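Local atomic coordinates of Serpin48 (Tenebrio molitor, PDB entry 3OZQ), a protein that acts in insect innate immunity as a highly specific serpin that inhibits the serine protease SPE. Residues A[163-168]-A[308-313]; A[173-178]-A[224-229]; A[201-206]-A[265-270]. All blocks are in the same frame, centred on the assembly; numbering follows the deposited sequence.

The three contacts mark out the length of the serpin fold. Contacts 1 and 2 both use strand 163-174: contact 1 lies where it starts beside strand 310-321, and contact 2 where it runs out against the end of strand 219-225, their centres about 34 Å apart on opposite sides of the chain's centre. Contact 3 joins strands 196-205 and 260-278 and touches contact 2, about 14 Å away centre to centre; the centres of contacts 1 and 3 are about 40 Å apart. In chain order the segments are 163-168, 173-178, 201-206, 224-229, 265-270 and 308-313. As in other serpins, strands 163-174 and 310-321 flank the path along which a cleaved reactive loop inserts.

Contact 1: A[163-168]-A[308-313]; sequences VVLINA and LVISNI
Leu165 and Ile313 pack closely in this parallel strand pairing. Their side chains lie alongside, pointing the same way, Leu165 CB being 3.8 Å from Ile313 CG2. Leu165 CG also meets Ile313 CG1, which chi1 of -50° sets anti to the carbonyl carbon. An alanine in place of Ile313 would probably leave a gap beside Leu165 and let the leucine branch shift. On the same face Leu165 CD2 reaches Ile310 CG2 at 4.2 Å, and Leu165 also packs on Leu44 of helix 38-50. Beside them Leu165 N donates to Asn312 O at 3.0 Å. At the start of the pairing Val163 CG2 rests on Leu308 CB at 3.9 Å, and Val163 O receives Ser311 N at 2.7 Å and, weakly, Asn312 N at 3.3 Å. Ser311 OG, whose main partner is Arg162 N, takes a weak bond from Val163 N. The other face is looser and partly open to solvent at Asn312, where OD1 comes no nearer than 4.0 Å to Val164 CG2; Val164 itself rests on Met136 of helix 129-143. Such direct pairing of the two central parallel strands is typical of serpin sheet A before the reactive loop has inserted between them.

Contact 2: A[173-178]-A[224-229]; sequences AKWLVP and LPFKGG
Pro225 O is gripped by two donors, Leu176 N at 2.9 Å and a water at 2.8 Å that also accepts from Val177 N. The Leu176 bond is nearly straight, 173° at the hydrogen, though its donor is tilted out of the carbonyl plane. Two residues further along, Lys227 N gives Lys174 O a shorter bond of 2.7 Å, nearly along the C=O axis. In the Lys227 side chain a bend at chi4 (75°) swings NZ round to Trp175 O, 3.0 Å away. Beneath this polar edge two rings form an offset stack, the six-membered ring of Trp175 and that of Phe226 having centroids 4.6 Å apart and planes at 15°. Phe226 CE1 sits over the indole face toward its rim. On the opposite side of the phenyl ring Ala173 CB makes a CH-pi contact, 3.8 Å from the Phe226 centroid, so the phenylalanine is held between methyl and indole. Leu224 CB approaches Trp175 CZ3 obliquely at 3.5 Å. Trp175 is fixed further by NE1 bonding to Ser322 O and by the edge-to-face ring of Phe179. A tryptophan so placed, where strand 163-174 ends, is typical of the serpin breach, the top of sheet A where loop insertion begins.

Contact 3: A[201-206]-A[265-270]; sequences TMYLDE and NVALPK
Met202 and Leu268 trade both of their backbone bonds, as do Leu204 and Val266, so the two hydrogen-bonded pairs of this antiparallel contact satisfy four N-H groups and four carbonyls. The shortest of the four is Val266 N to Leu204 O, 2.8 Å. Met202 N differs from the rest in coming to Leu268 O from above the carbonyl plane, at 2.9 Å. Between these pairs lies the non-hydrogen-bonded pair Tyr203 and Ala267. Ala267 and Asn265 turn their backbone polar groups to the other neighbour, strand 348-351 and Val352 just after it, while Thr201 bonds to Arg185 of strand 185-190.

Past the last pair, where the chain turns a corner, Asn265 OD1 accepts Glu206 N at 2.6 Å, the donor nearly in line with the amide C=O. Asp205 OD1 lies 3.5 Å from Asn265 OD1, two acceptors with no bond between them; carboxylate and amide are turned 58° apart.

Other polar ends are met beyond the two segments. Tyr203 OH bonds to Ser187 OG, and the ring's CE1 lies 3.6 Å from Ala267 CB. Thr201 OG1 is paired with Val199 O, and Lys270 NZ forms a salt bridge with Glu323.

The face bearing Met202, Leu204, Val266 and Leu268, opposite that of Tyr203 and Ala267, is apolar. Met202 CE meets Leu268 CD2 at 3.8 Å, the two side chains lying side by side, pointing the same way. Leu204 CB and Val266 CG2 are tight at 3.4 Å, the latter methyl lying between backbone N and carbonyl carbon. Val266 and Leu268 face Leu222 and Leu224 of strand 219-225. An early part of strand 260-278 set between strands 196-205 and 348-351, with one face on strand 219-225, is characteristic of serpin sheet C where it packs against sheet B.

Contact 1: A[163-168]-A[308-313]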
loop_
_atom_site.group_PDB
_atom_site.type_symbol
_atom_site.label_atom_id
_atom_site.label_comp_id
_atom_site.label_asym_id
_atom_site.label_seq_id
_atom_site.Cartn_x
_atom_site.Cartn_y
_atom_site.Cartn_z
ATOM N N VAL A 163 -7.300 -5.146 -20.848
ATOM C CA VAL A 163 -6.372 -4.265 -20.128
ATOM C C VAL A 163 -6.018 -4.819 -18.758
ATOM O O VAL A 163 -6.904 -5.199 -17.973
ATOM C CB VAL A 163 -6.934 -2.842 -19.935
ATOM C CG1 VAL A 163 -5.970 -1.998 -19.083
ATOM C CG2 VAL A 163 -7.186 -2.179 -21.284
ATOM N N VAL A 164 -4.719 -4.854 -18.470
ATOM C CA VAL A 164 -4.244 -5.318 -17.183
ATOM C C VAL A 164 -3.455 -4.207 -16.510
ATOM O O VAL A 164 -2.519 -3.664 -17.100
ATOM C CB VAL A 164 -3.350 -6.565 -17.329
ATOM C CG1 VAL A 164 -2.767 -6.965 -15.973
ATOM C CG2 VAL A 164 -4.154 -7.706 -17.941
ATOM N N LEU A 165 -3.862 -3.867 -15.287
ATOM C CA LEU A 165 -3.111 -2.951 -14.415
ATOM C C LEU A 165 -2.189 -3.744 -13.513
ATOM O O LEU A 165 -2.638 -4.589 -12.745
ATOM C CB LEU A 165 -4.044 -2.135 -13.515
ATOM C CG LEU A 165 -5.214 -1.292 -14.030
ATOM C CD1 LEU A 165 -5.274 0.054 -13.331
ATOM C CD2 LEU A 165 -5.264 -1.141 -15.543
ATOM N N ILE A 166 -0.901 -3.455 -13.603
ATOM C CA ILE A 166 0.095 -4.078 -12.745
ATOM C C ILE A 166 0.620 -3.029 -11.772
ATOM O O ILE A 166 0.907 -1.905 -12.184
ATOM C CB ILE A 166 1.283 -4.559 -13.573
ATOM C CG1 ILE A 166 0.891 -5.801 -14.362
ATOM C CG2 ILE A 166 2.452 -4.850 -12.676
ATOM C CD1 ILE A 166 -0.013 -6.730 -13.599
ATOM N N ASN A 167 0.749 -3.400 -10.501
ATOM C CA ASN A 167 1.129 -2.451 -9.431
ATOM C C ASN A 167 1.998 -3.111 -8.366
ATOM O O ASN A 167 1.489 -3.663 -7.409
ATOM C CB ASN A 167 -0.142 -1.902 -8.786
ATOM C CG ASN A 167 0.121 -0.875 -7.696
ATOM O OD1 ASN A 167 1.203 -0.299 -7.594
ATOM N ND2 ASN A 167 -0.903 -0.614 -6.901
ATOM N N ALA A 168 3.309 -3.058 -8.552
ATOM C CA ALA A 168 4.248 -3.689 -7.646
ATOM C C ALA A 168 5.006 -2.599 -6.921
ATOM O O ALA A 168 5.430 -1.624 -7.540
ATOM C CB ALA A 168 5.212 -4.540 -8.396
ATOM N N LEU A 308 -12.080 -1.970 -25.163
ATOM C CA LEU A 308 -11.269 -2.374 -24.021
ATOM C C LEU A 308 -12.077 -2.275 -22.741
ATOM O O LEU A 308 -12.992 -1.465 -22.638
ATOM C CB LEU A 308 -10.013 -1.516 -23.938
ATOM C CG LEU A 308 -9.044 -1.640 -25.114
ATOM C CD1 LEU A 308 -7.872 -0.687 -24.944
ATOM C CD2 LEU A 308 -8.552 -3.074 -25.284
ATOM N N VAL A 309 -11.771 -3.150 -21.793
ATOM C CA VAL A 309 -12.292 -3.046 -20.440
ATOM C C VAL A 309 -11.097 -3.318 -19.546
ATOM O O VAL A 309 -10.085 -3.845 -20.014
ATOM C CB VAL A 309 -13.390 -4.081 -20.146
ATOM C CG1 VAL A 309 -14.470 -4.058 -21.244
ATOM C CG2 VAL A 309 -12.780 -5.477 -20.019
ATOM N N ILE A 310 -11.188 -2.951 -18.270
ATOM C CA ILE A 310 -10.132 -3.324 -17.352
ATOM C C ILE A 310 -10.363 -4.772 -16.960
ATOM O O ILE A 310 -11.345 -5.095 -16.296
ATOM C CB ILE A 310 -10.105 -2.459 -16.072
ATOM C CG1 ILE A 310 -9.824 -0.989 -16.402
ATOM C CG2 ILE A 310 -9.051 -2.980 -15.124
ATOM C CD1 ILE A 310 -9.679 -0.102 -15.128
ATOM N N SER A 311 -9.446 -5.640 -17.358
ATOM C CA SER A 311 -9.622 -7.071 -17.140
ATOM C C SER A 311 -9.116 -7.513 -15.765
ATOM O O SER A 311 -9.734 -8.344 -15.103
ATOM C CB SER A 311 -8.911 -7.858 -18.238
ATOM O OG SER A 311 -9.357 -7.457 -19.515
ATOM N N ASN A 312 -7.971 -6.983 -15.358
ATOM C CA ASN A 312 -7.412 -7.329 -14.054
ATOM C C ASN A 312 -6.691 -6.145 -13.434
ATOM O O ASN A 312 -6.186 -5.288 -14.152
ATOM C CB ASN A 312 -6.450 -8.515 -14.166
ATOM C CG ASN A 312 -7.039 -9.666 -14.955
ATOM O OD1 ASN A 312 -7.157 -9.588 -16.168
ATOM N ND2 ASN A 312 -7.437 -10.723 -14.265
ATOM N N ILE A 313 -6.653 -6.104 -12.098
ATOM C CA ILE A 313 -5.844 -5.129 -11.383
ATOM C C ILE A 313 -5.123 -5.836 -10.245
ATOM O O ILE A 313 -5.744 -6.313 -9.311
ATOM C CB ILE A 313 -6.685 -3.976 -10.787
ATOM C CG1 ILE A 313 -7.623 -3.388 -11.842
ATOM C CG2 ILE A 313 -5.766 -2.893 -10.238
ATOM C CD1 ILE A 313 -8.563 -2.317 -11.263
#

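Contact 2: A[173-178]-A[224-229]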
loop_
_atom_site.group_PDB
_atom_site.type_symbol
_atom_site.label_atom_id
_atom_site.label_comp_id
_atom_site.label_asym_id
_atom_site.label_seq_id
_atom_site.Cartn_x
_atom_site.Cartn_y
_atom_site.Cartn_z
ATOM N N ALA A 173 13.265 2.488 4.163
ATOM C CA ALA A 173 13.479 3.569 5.121
ATOM C C ALA A 173 14.363 3.142 6.281
ATOM O O ALA A 173 14.548 1.949 6.541
ATOM C CB ALA A 173 12.151 4.117 5.648
ATOM N N LYS A 174 14.916 4.135 6.968
ATOM C CA LYS A 174 15.759 3.904 8.135
ATOM C C LYS A 174 15.080 4.446 9.382
ATOM O O LYS A 174 14.545 5.556 9.369
ATOM C CB LYS A 174 17.103 4.609 7.971
ATOM C CG LYS A 174 17.923 4.181 6.774
ATOM C CD LYS A 174 18.388 2.738 6.871
ATOM C CE LYS A 174 19.295 2.407 5.691
ATOM N NZ LYS A 174 19.828 1.010 5.737
ATOM N N TRP A 175 15.106 3.669 10.465
ATOM C CA TRP A 175 14.636 4.164 11.749
ATOM C C TRP A 175 15.440 5.407 12.132
ATOM O O TRP A 175 16.651 5.439 11.958
ATOM C CB TRP A 175 14.825 3.104 12.843
ATOM C CG TRP A 175 13.986 1.853 12.693
ATOM C CD1 TRP A 175 14.435 0.559 12.674
ATOM C CD2 TRP A 175 12.558 1.782 12.586
ATOM N NE1 TRP A 175 13.373 -0.310 12.550
ATOM C CE2 TRP A 175 12.210 0.418 12.492
ATOM C CE3 TRP A 175 11.536 2.742 12.558
ATOM C CZ2 TRP A 175 10.881 -0.010 12.363
ATOM C CZ3 TRP A 175 10.211 2.311 12.425
ATOM C CH2 TRP A 175 9.901 0.952 12.338
ATOM N N LEU A 176 14.766 6.426 12.642
ATOM C CA LEU A 176 15.461 7.573 13.222
ATOM C C LEU A 176 16.271 7.115 14.438
ATOM O O LEU A 176 17.381 7.588 14.683
ATOM C CB LEU A 176 14.456 8.644 13.636
ATOM C CG LEU A 176 15.011 9.894 14.322
ATOM C CD1 LEU A 176 16.039 10.575 13.438
ATOM C CD2 LEU A 176 13.875 10.845 14.673
ATOM N N VAL A 177 15.696 6.182 15.188
ATOM C CA VAL A 177 16.377 5.549 16.307
ATOM C C VAL A 177 16.267 4.053 16.113
ATOM O O VAL A 177 15.237 3.453 16.423
ATOM C CB VAL A 177 15.726 5.919 17.650
ATOM C CG1 VAL A 177 16.550 5.374 18.807
ATOM C CG2 VAL A 177 15.548 7.433 17.762
ATOM N N PRO A 178 17.323 3.443 15.573
ATOM C CA PRO A 178 17.330 2.008 15.295
ATOM C C PRO A 178 17.303 1.160 16.569
ATOM O O PRO A 178 17.632 1.652 17.651
ATOM C CB PRO A 178 18.648 1.807 14.542
ATOM C CG PRO A 178 19.510 2.964 14.960
ATOM C CD PRO A 178 18.565 4.106 15.141
ATOM N N LEU A 224 6.473 5.159 15.283
ATOM C CA LEU A 224 7.918 4.990 15.213
ATOM C C LEU A 224 8.438 5.758 14.013
ATOM O O LEU A 224 8.015 5.506 12.881
ATOM C CB LEU A 224 8.279 3.509 15.080
ATOM C CG LEU A 224 8.036 2.584 16.278
ATOM C CD1 LEU A 224 8.236 1.135 15.868
ATOM C CD2 LEU A 224 8.951 2.937 17.436
ATOM N N PRO A 225 9.354 6.701 14.264
ATOM C CA PRO A 225 9.828 7.661 13.268
ATOM C C PRO A 225 10.916 7.087 12.384
ATOM O O PRO A 225 11.825 6.396 12.858
ATOM C CB PRO A 225 10.387 8.818 14.122
ATOM C CG PRO A 225 10.000 8.483 15.575
ATOM C CD PRO A 225 9.895 6.994 15.600
ATOM N N PHE A 226 10.778 7.352 11.088
ATOM C CA PHE A 226 11.791 7.031 10.101
ATOM C C PHE A 226 12.581 8.298 9.836
ATOM O O PHE A 226 12.066 9.397 10.010
ATOM C CB PHE A 226 11.128 6.603 8.784
ATOM C CG PHE A 226 10.562 5.205 8.802
ATOM C CD1 PHE A 226 11.353 4.120 9.163
ATOM C CD2 PHE A 226 9.240 4.982 8.453
ATOM C CE1 PHE A 226 10.834 2.832 9.166
ATOM C CE2 PHE A 226 8.707 3.696 8.459
ATOM C CZ PHE A 226 9.505 2.622 8.818
ATOM N N LYS A 227 13.821 8.148 9.396
ATOM C CA LYS A 227 14.582 9.304 8.962
ATOM C C LYS A 227 13.883 9.981 7.794
ATOM O O LYS A 227 13.442 9.314 6.846
ATOM C CB LYS A 227 15.997 8.898 8.557
ATOM C CG LYS A 227 16.907 8.560 9.717
ATOM C CD LYS A 227 18.344 8.406 9.239
ATOM C CE LYS A 227 19.285 8.054 10.379
ATOM N NZ LYS A 227 19.138 6.630 10.804
ATOM N N GLY A 228 13.776 11.304 7.868
ATOM C CA GLY A 228 13.263 12.090 6.766
ATOM C C GLY A 228 11.803 12.450 6.939
ATOM O O GLY A 228 11.211 13.082 6.062
ATOM N N GLY A 229 11.209 12.027 8.051
ATOM C CA GLY A 229 9.834 12.397 8.349
ATOM C C GLY A 229 8.757 11.334 8.176
ATOM O O GLY A 229 7.621 11.517 8.618
HETATM O O HOH W 1 14.099 6.834 6.221
HETATM O O HOH W 2 12.705 5.181 15.281
#

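Contact 3: A[201-206]-A[265-270]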
loop_
_atom_site.group_PDB
_atom_site.type_symbol
_atom_site.label_atom_id
_atom_site.label_comp_id
_atom_site.label_asym_id
_atom_site.label_seq_id
_atom_site.Cartn_x
_atom_site.Cartn_y
_atom_site.Cartn_z
ATOM N N THR A 201 12.324 -10.768 18.589
ATOM C CA THR A 201 11.734 -9.528 19.047
ATOM C C THR A 201 12.837 -8.519 19.361
ATOM O O THR A 201 13.863 -8.867 19.944
ATOM C CB THR A 201 10.827 -9.786 20.272
ATOM O OG1 THR A 201 9.751 -10.655 19.886
ATOM C CG2 THR A 201 10.256 -8.487 20.818
ATOM N N MET A 202 12.625 -7.274 18.944
ATOM C CA MET A 202 13.602 -6.205 19.097
ATOM C C MET A 202 13.182 -5.282 20.232
ATOM O O MET A 202 11.993 -5.114 20.481
ATOM C CB MET A 202 13.706 -5.383 17.804
ATOM C CG MET A 202 13.714 -6.188 16.520
ATOM S SD MET A 202 13.858 -5.103 15.069
ATOM C CE MET A 202 12.310 -4.212 15.185
ATOM N N TYR A 203 14.154 -4.661 20.895
ATOM C CA TYR A 203 13.872 -3.874 22.090
ATOM C C TYR A 203 14.527 -2.498 22.074
ATOM O O TYR A 203 15.719 -2.368 21.815
ATOM C CB TYR A 203 14.278 -4.658 23.362
ATOM C CG TYR A 203 13.433 -5.888 23.588
ATOM C CD1 TYR A 203 12.322 -5.844 24.424
ATOM C CD2 TYR A 203 13.729 -7.086 22.947
ATOM C CE1 TYR A 203 11.537 -6.957 24.624
ATOM C CE2 TYR A 203 12.946 -8.203 23.137
ATOM C CZ TYR A 203 11.850 -8.130 23.975
ATOM O OH TYR A 203 11.058 -9.236 24.146
ATOM N N LEU A 204 13.734 -1.472 22.361
ATOM C CA LEU A 204 14.238 -0.107 22.469
ATOM C C LEU A 204 13.639 0.560 23.694
ATOM O O LEU A 204 12.420 0.677 23.805
ATOM C CB LEU A 204 13.874 0.701 21.222
ATOM C CG LEU A 204 14.970 1.463 20.480
ATOM C CD1 LEU A 204 14.359 2.315 19.347
ATOM C CD2 LEU A 204 15.774 2.322 21.429
ATOM N N ASP A 205 14.501 1.012 24.605
ATOM C CA ASP A 205 14.057 1.561 25.885
ATOM C C ASP A 205 14.238 3.067 26.040
ATOM O O ASP A 205 15.076 3.684 25.380
ATOM C CB ASP A 205 14.791 0.878 27.043
ATOM C CG ASP A 205 14.580 -0.617 27.069
ATOM O OD1 ASP A 205 13.476 -1.072 26.692
ATOM O OD2 ASP A 205 15.525 -1.332 27.469
ATOM N N GLU A 206 13.448 3.638 26.939
ATOM C CA GLU A 206 13.594 5.032 27.339
ATOM C C GLU A 206 13.719 6.004 26.164
ATOM O O GLU A 206 14.542 6.918 26.200
ATOM C CB GLU A 206 14.801 5.186 28.273
ATOM C CG GLU A 206 14.703 4.383 29.560
ATOM C CD GLU A 206 16.069 3.909 30.078
ATOM O OE1 GLU A 206 16.212 2.691 30.349
ATOM O OE2 GLU A 206 16.994 4.746 30.210
ATOM N N ASN A 265 8.993 2.358 26.440
ATOM C CA ASN A 265 9.805 1.225 26.034
ATOM C C ASN A 265 9.036 0.464 24.967
ATOM O O ASN A 265 7.823 0.312 25.067
ATOM C CB ASN A 265 10.095 0.293 27.212
ATOM C CG ASN A 265 11.087 0.882 28.204
ATOM O OD1 ASN A 265 11.863 1.779 27.877
ATOM N ND2 ASN A 265 11.066 0.369 29.422
ATOM N N VAL A 266 9.735 -0.024 23.954
ATOM C CA VAL A 266 9.060 -0.707 22.866
ATOM C C VAL A 266 9.600 -2.103 22.627
ATOM O O VAL A 266 10.810 -2.314 22.556
ATOM C CB VAL A 266 9.157 0.087 21.547
ATOM C CG1 VAL A 266 8.808 1.557 21.782
ATOM C CG2 VAL A 266 10.546 -0.044 20.974
ATOM N N ALA A 267 8.689 -3.055 22.492
ATOM C CA ALA A 267 9.053 -4.410 22.105
ATOM C C ALA A 267 8.339 -4.732 20.807
ATOM O O ALA A 267 7.122 -4.932 20.801
ATOM C CB ALA A 267 8.654 -5.411 23.178
ATOM N N LEU A 268 9.100 -4.782 19.720
ATOM C CA LEU A 268 8.528 -4.979 18.393
ATOM C C LEU A 268 9.176 -6.170 17.747
ATOM O O LEU A 268 10.380 -6.170 17.538
ATOM C CB LEU A 268 8.786 -3.750 17.519
ATOM C CG LEU A 268 8.185 -3.801 16.109
ATOM C CD1 LEU A 268 6.685 -3.608 16.207
ATOM C CD2 LEU A 268 8.822 -2.732 15.239
ATOM N N PRO A 269 8.376 -7.188 17.415
ATOM C CA PRO A 269 8.872 -8.344 16.673
ATOM C C PRO A 269 9.401 -7.914 15.317
ATOM O O PRO A 269 8.892 -6.949 14.715
ATOM C CB PRO A 269 7.614 -9.195 16.452
ATOM C CG PRO A 269 6.602 -8.682 17.424
ATOM C CD PRO A 269 6.922 -7.237 17.632
ATOM N N LYS A 270 10.393 -8.622 14.801
ATOM C CA LYS A 270 10.683 -8.422 13.391
ATOM C C LYS A 270 9.627 -9.151 12.565
ATOM O O LYS A 270 9.063 -10.154 12.994
ATOM C CB LYS A 270 12.109 -8.836 13.032
ATOM C CG LYS A 270 12.487 -10.257 13.385
ATOM C CD LYS A 270 13.959 -10.477 13.092
ATOM C CE LYS A 270 14.790 -9.352 13.674
ATOM N NZ LYS A 270 16.121 -9.289 13.008
#